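Local coordinates for protein isomaltose glucohydrolase (Kribbella flavida, PDB 5Z3E) that hydrolyses the alpha-1,6-glucosidic bond of isomaltose from the non-reducing end, releasing beta-D-glucose and D-glucose inside the cell, at residues P192-D195 and H200-H203. The protein carries 1 engineered substitution. Sequence-based numbering, arbitrary orientation.
Sequences PCYD and HVEH
V201 sits over one face of the Y194 ring. Its CB lies 3.5 Å above the ring centre and 8° off the ring normal, a CH-pi contact. CG2 leans over one side of the ring and comes within 3.4 Å of Y194 CE1. With CG1 at chi1 72°, CG2 is anti to the backbone N of V201, which brings it over the CE1 side of the ring. These two residues bury the most surface in the contact. The hydroxyl of Y194 points past V201 and hydrogen-bonds to the carbonyl of W145, a probable substrate-binding residue. With an alanine in place of Y194, V201 would probably lose the ring face it rests on, and the W145 carbonyl its hydroxyl partner.

Across this contact P192, in the modelled conformer, meets the backbone oxygens of V201 and E202 with its CB. A water donates to both P192 O and V201 O and bridges the segments. One direct hydrogen bond joins them: C193 N to H203 O, 3.1 Å, with an N-H...O angle of 149°. H200 to H203 forms a type I beta turn, closed by H203 N to H200 O.

D195, the predicted proton acceptor, follows Y194 directly. Its OD1 takes a hydrogen bond from E199 N, within the short connection between the segments. The contact closes the base of this short loop, 196-199, which also carries the inferred proton donor E198. Neither segment is helix or strand; both lie in the excursion between helix 175-188 and helix 206-220, with W258 stacked on the H203 ring.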
# COMPACT_ATOMS: atom_id res chain seq x y z
N PRO A 192 -10.23 -13.44 7.72
CA PRO A 192 -10.59 -13.09 6.34
C PRO A 192 -10.97 -11.61 6.25
O PRO A 192 -11.57 -11.05 7.17
CB PRO A 192 -11.78 -14.00 6.04
CG PRO A 192 -11.59 -15.21 6.95
CD PRO A 192 -11.00 -14.61 8.20
N CYS A 193 -10.67 -10.98 5.12
CA CYS A 193 -11.13 -9.63 4.89
C CYS A 193 -11.11 -9.35 3.40
O CYS A 193 -10.60 -10.16 2.60
CB CYS A 193 -10.31 -8.61 5.68
SG CYS A 193 -8.60 -8.38 5.14
N TYR A 194 -11.65 -8.21 2.99
CA TYR A 194 -11.54 -7.82 1.59
C TYR A 194 -10.07 -7.53 1.26
O TYR A 194 -9.31 -7.06 2.11
CB TYR A 194 -12.37 -6.56 1.30
CG TYR A 194 -13.88 -6.70 1.45
CD1 TYR A 194 -14.49 -6.44 2.68
CD2 TYR A 194 -14.70 -7.05 0.41
CE1 TYR A 194 -15.87 -6.50 2.85
CE2 TYR A 194 -16.13 -7.10 0.59
CZ TYR A 194 -16.66 -6.82 1.82
OH TYR A 194 -18.03 -6.88 1.98
N ASP A 195 -9.71 -7.77 0.01
CA ASP A 195 -8.37 -7.49 -0.48
C ASP A 195 -8.16 -5.99 -0.67
O ASP A 195 -9.06 -5.18 -0.41
CB ASP A 195 -8.07 -8.31 -1.72
CG ASP A 195 -8.92 -8.00 -2.93
OD1 ASP A 195 -9.55 -6.95 -2.97
OD2 ASP A 195 -8.89 -8.87 -3.85
N HIS A 200 -13.75 -10.03 -2.26
CA HIS A 200 -13.54 -11.36 -1.69
C HIS A 200 -13.29 -11.36 -0.17
O HIS A 200 -12.26 -11.85 0.30
CB HIS A 200 -12.45 -12.13 -2.42
CG HIS A 200 -12.68 -12.24 -3.88
ND1 HIS A 200 -13.60 -13.04 -4.43
CD2 HIS A 200 -12.11 -11.57 -4.93
CE1 HIS A 200 -13.65 -12.90 -5.77
NE2 HIS A 200 -12.70 -12.01 -6.06
N VAL A 201 -14.30 -10.93 0.57
CA VAL A 201 -14.23 -10.80 2.02
C VAL A 201 -13.96 -12.10 2.74
O VAL A 201 -13.51 -12.10 3.88
CB VAL A 201 -15.52 -10.17 2.55
CG1 VAL A 201 -16.71 -11.12 2.48
CG2 VAL A 201 -15.36 -9.66 3.96
N GLU A 202 -14.29 -13.23 2.10
CA GLU A 202 -14.16 -14.53 2.75
C GLU A 202 -12.74 -15.09 2.70
O GLU A 202 -12.45 -16.07 3.40
CB GLU A 202 -15.14 -15.56 2.19
CG GLU A 202 -14.79 -16.22 0.89
CD GLU A 202 -15.13 -15.45 -0.32
OE1 GLU A 202 -15.22 -14.19 -0.33
OE2 GLU A 202 -15.33 -16.18 -1.37
N HIS A 203 -11.87 -14.49 1.89
CA HIS A 203 -10.54 -15.00 1.68
C HIS A 203 -9.50 -14.25 2.50
O HIS A 203 -9.78 -13.23 3.12
CB HIS A 203 -10.24 -15.02 0.15
CG HIS A 203 -10.85 -16.19 -0.52
ND1 HIS A 203 -10.55 -17.47 -0.12
CD2 HIS A 203 -11.72 -16.28 -1.56
CE1 HIS A 203 -11.22 -18.30 -0.91
NE2 HIS A 203 -11.95 -17.61 -1.77
O HOH W 1 -14.23 -11.29 6.64